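PDB 1Q67: mRNA-decapping enzyme subunit 1 from Saccharomyces cerevisiae, which activates removal of the 7-methylguanine cap from mRNA as the partner of DCP2 in the decapping complex, committing transcripts to 5' to 3' decay. Local coordinates for residues 186-194 with 200-208. Numbering follows the deposited sequence.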
loop_
_atom_site.group_PDB
_atom_site.type_symbol
_atom_site.label_atom_id
_atom_site.label_comp_id
_atom_site.label_asym_id
_atom_site.label_seq_id
_atom_site.Cartn_x
_atom_site.Cartn_y
_atom_site.Cartn_z
ATOM N N VAL B 186 12.106 -13.373 -6.693
ATOM C CA VAL B 186 11.165 -13.430 -5.605
ATOM C C VAL B 186 11.994 -13.655 -4.356
ATOM O O VAL B 186 12.744 -14.624 -4.265
ATOM C CB VAL B 186 10.172 -14.587 -5.768
ATOM C CG1 VAL B 186 9.306 -14.701 -4.520
ATOM C CG2 VAL B 186 9.302 -14.350 -6.986
ATOM N N LYS B 187 11.877 -12.741 -3.403
ATOM C CA LYS B 187 12.612 -12.855 -2.156
ATOM C C LYS B 187 11.597 -12.816 -1.028
ATOM O O LYS B 187 11.060 -11.761 -0.677
ATOM C CB LYS B 187 13.618 -11.713 -2.028
ATOM C CG LYS B 187 14.744 -11.995 -1.050
ATOM C CD LYS B 187 15.958 -11.131 -1.365
ATOM C CE LYS B 187 16.494 -11.426 -2.763
ATOM N NZ LYS B 187 17.623 -10.521 -3.143
ATOM N N ASP B 188 11.331 -13.994 -0.481
ATOM C CA ASP B 188 10.366 -14.165 0.593
ATOM C C ASP B 188 8.983 -13.699 0.136
ATOM O O ASP B 188 8.343 -14.363 -0.681
ATOM C CB ASP B 188 10.801 -13.397 1.848
ATOM C CG ASP B 188 10.077 -13.874 3.103
ATOM O OD1 ASP B 188 10.194 -15.076 3.444
ATOM O OD2 ASP B 188 9.391 -13.049 3.749
ATOM N N GLU B 189 8.532 -12.555 0.637
ATOM C CA GLU B 189 7.209 -12.046 0.284
ATOM C C GLU B 189 7.194 -11.031 -0.860
ATOM O O GLU B 189 6.132 -10.704 -1.388
ATOM C CB GLU B 189 6.560 -11.407 1.516
ATOM C CG GLU B 189 6.575 -12.284 2.761
ATOM C CD GLU B 189 6.254 -11.501 4.022
ATOM O OE1 GLU B 189 5.116 -10.992 4.139
ATOM O OE2 GLU B 189 7.146 -11.386 4.897
ATOM N N LEU B 190 8.366 -10.544 -1.248
ATOM C CA LEU B 190 8.456 -9.539 -2.301
ATOM C C LEU B 190 8.853 -10.019 -3.684
ATOM O O LEU B 190 9.607 -10.981 -3.840
ATOM C CB LEU B 190 9.466 -8.456 -1.908
ATOM C CG LEU B 190 9.225 -7.491 -0.756
ATOM C CD1 LEU B 190 10.471 -6.647 -0.566
ATOM C CD2 LEU B 190 8.031 -6.593 -1.063
ATOM N N VAL B 191 8.337 -9.332 -4.697
ATOM C CA VAL B 191 8.732 -9.608 -6.064
ATOM C C VAL B 191 9.628 -8.410 -6.295
ATOM O O VAL B 191 9.182 -7.272 -6.187
ATOM C CB VAL B 191 7.567 -9.572 -7.049
ATOM C CG1 VAL B 191 8.112 -9.550 -8.482
ATOM C CG2 VAL B 191 6.682 -10.795 -6.840
ATOM N N ILE B 192 10.900 -8.676 -6.563
ATOM C CA ILE B 192 11.889 -7.631 -6.764
ATOM C C ILE B 192 12.199 -7.418 -8.236
ATOM O O ILE B 192 12.584 -8.346 -8.944
ATOM C CB ILE B 192 13.171 -7.979 -5.976
ATOM C CG1 ILE B 192 12.822 -8.052 -4.485
ATOM C CG2 ILE B 192 14.257 -6.946 -6.226
ATOM C CD1 ILE B 192 13.962 -8.475 -3.583
ATOM N N ILE B 193 12.014 -6.185 -8.691
ATOM C CA ILE B 193 12.249 -5.846 -10.079
ATOM C C ILE B 193 13.336 -4.792 -10.238
ATOM O O ILE B 193 13.310 -3.747 -9.577
ATOM C CB ILE B 193 10.948 -5.338 -10.746
ATOM C CG1 ILE B 193 9.908 -6.461 -10.770
ATOM C CG2 ILE B 193 11.231 -4.860 -12.165
ATOM C CD1 ILE B 193 8.576 -6.049 -11.353
ATOM N N LYS B 194 14.295 -5.089 -11.114
ATOM C CA LYS B 194 15.390 -4.173 -11.394
ATOM C C LYS B 194 15.081 -3.454 -12.704
ATOM O O LYS B 194 14.790 -4.074 -13.725
ATOM C CB LYS B 194 16.724 -4.922 -11.503
ATOM C CG LYS B 194 17.943 -4.003 -11.474
ATOM C CD LYS B 194 19.237 -4.750 -11.778
ATOM C CE LYS B 194 19.322 -5.133 -13.256
ATOM N NZ LYS B 194 19.282 -3.925 -14.153
ATOM N N VAL B 200 16.018 -0.514 -8.124
ATOM C CA VAL B 200 15.351 -1.694 -7.595
ATOM C C VAL B 200 14.038 -1.409 -6.856
ATOM O O VAL B 200 13.997 -0.628 -5.907
ATOM C CB VAL B 200 16.306 -2.460 -6.651
ATOM C CG1 VAL B 200 15.613 -3.679 -6.086
ATOM C CG2 VAL B 200 17.573 -2.865 -7.410
ATOM N N TYR B 201 12.967 -2.051 -7.307
ATOM C CA TYR B 201 11.657 -1.894 -6.684
ATOM C C TYR B 201 11.233 -3.218 -6.085
ATOM O O TYR B 201 11.640 -4.285 -6.557
ATOM C CB TYR B 201 10.590 -1.458 -7.700
ATOM C CG TYR B 201 10.794 -0.073 -8.254
ATOM C CD1 TYR B 201 11.636 0.147 -9.347
ATOM C CD2 TYR B 201 10.166 1.030 -7.671
ATOM C CE1 TYR B 201 11.848 1.430 -9.847
ATOM C CE2 TYR B 201 10.374 2.313 -8.163
ATOM C CZ TYR B 201 11.218 2.503 -9.251
ATOM O OH TYR B 201 11.434 3.772 -9.734
ATOM N N GLY B 202 10.429 -3.136 -5.029
ATOM C CA GLY B 202 9.911 -4.322 -4.375
ATOM C C GLY B 202 8.392 -4.231 -4.406
ATOM O O GLY B 202 7.817 -3.187 -4.106
ATOM N N ILE B 203 7.729 -5.312 -4.788
ATOM C CA ILE B 203 6.282 -5.291 -4.838
ATOM C C ILE B 203 5.710 -6.371 -3.933
ATOM O O ILE B 203 5.957 -7.556 -4.151
ATOM C CB ILE B 203 5.756 -5.518 -6.278
ATOM C CG1 ILE B 203 6.349 -4.477 -7.233
ATOM C CG2 ILE B 203 4.235 -5.404 -6.296
ATOM C CD1 ILE B 203 5.989 -4.716 -8.693
ATOM N N TRP B 204 4.967 -5.956 -2.905
ATOM C CA TRP B 204 4.333 -6.909 -1.997
ATOM C C TRP B 204 2.982 -7.239 -2.610
ATOM O O TRP B 204 2.178 -6.346 -2.872
ATOM C CB TRP B 204 4.111 -6.311 -0.600
ATOM C CG TRP B 204 3.426 -7.282 0.329
ATOM C CD1 TRP B 204 4.003 -8.334 0.978
ATOM C CD2 TRP B 204 2.019 -7.362 0.609
ATOM N NE1 TRP B 204 3.046 -9.068 1.638
ATOM C CE2 TRP B 204 1.819 -8.491 1.432
ATOM C CE3 TRP B 204 0.907 -6.584 0.250
ATOM C CZ2 TRP B 204 0.547 -8.874 1.896
ATOM C CZ3 TRP B 204 -0.365 -6.963 0.717
ATOM C CH2 TRP B 204 -0.528 -8.095 1.532
ATOM N N ILE B 205 2.730 -8.518 -2.840
ATOM C CA ILE B 205 1.471 -8.932 -3.429
ATOM C C ILE B 205 0.684 -9.794 -2.444
ATOM O O ILE B 205 1.188 -10.792 -1.938
ATOM C CB ILE B 205 1.713 -9.709 -4.737
ATOM C CG1 ILE B 205 2.425 -8.796 -5.748
ATOM C CG2 ILE B 205 0.390 -10.213 -5.293
ATOM C CD1 ILE B 205 2.819 -9.482 -7.042
ATOM N N HIS B 206 -0.555 -9.390 -2.175
ATOM C CA HIS B 206 -1.400 -10.107 -1.230
ATOM C C HIS B 206 -1.719 -11.543 -1.643
ATOM O O HIS B 206 -1.581 -12.456 -0.836
ATOM C CB HIS B 206 -2.703 -9.346 -0.991
ATOM C CG HIS B 206 -3.518 -9.910 0.128
ATOM N ND1 HIS B 206 -3.131 -9.817 1.449
ATOM C CD2 HIS B 206 -4.657 -10.643 0.121
ATOM C CE1 HIS B 206 -3.993 -10.473 2.205
ATOM N NE2 HIS B 206 -4.926 -10.984 1.424
ATOM N N THR B 207 -2.156 -11.750 -2.883
ATOM C CA THR B 207 -2.463 -13.103 -3.340
ATOM C C THR B 207 -1.145 -13.869 -3.441
ATOM O O THR B 207 -0.340 -13.622 -4.337
ATOM C CB THR B 207 -3.157 -13.098 -4.722
ATOM O OG1 THR B 207 -4.336 -12.284 -4.664
ATOM C CG2 THR B 207 -3.558 -14.513 -5.124
ATOM N N VAL B 208 -0.934 -14.791 -2.509
ATOM C CA VAL B 208 0.291 -15.580 -2.459
ATOM C C VAL B 208 0.704 -16.171 -3.797
ATOM O O VAL B 208 1.782 -15.869 -4.299
ATOM C CB VAL B 208 0.172 -16.735 -1.438
ATOM C CG1 VAL B 208 1.474 -17.538 -1.402
ATOM C CG2 VAL B 208 -0.153 -16.176 -0.055
#
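V191 pairs with I203, and I193 with Y201, as the two hydrogen-bonded pairs of an antiparallel hairpin formed by strands 190-194 and 200-205. The straightest of the four bonds runs from Y201 N to I193 O (2.9 Å, 177° at the hydrogen) and lies in the carbonyl plane. The buried part of the contact is the face that carries V191, I193, Y201 and I203: I193 CD1 meets I203 CD1 at 3.9 Å, methyl to methyl, while V191 CG2 reaches I205 CD1 at 4.1 Å. On the other face I192 CG2 meets V200 CG1 at 3.5 Å, each methyl anti to its own backbone nitrogen, and L190 CD2 lies over the backbone of the opposite strand, 3.6 Å from W204 N. G202 has no side chain where the other leucine methyl, CD1, comes close. Toward the K187-L190 type II' turn the contact loosens: the E189 carboxylate stands at the indole edge, its plane 81° from the ring, with OE1 3.8 Å from W204 NE1, too far to satisfy that buried nitrogen. At this end H43 of the second subunit meets the W204 ring. Strands 43-50 and 183-187 flank the hairpin in the sheet of this PH-like fold; V191 and I193 rest on helix 208-223, whereas L190, I192 and V200 touch W56.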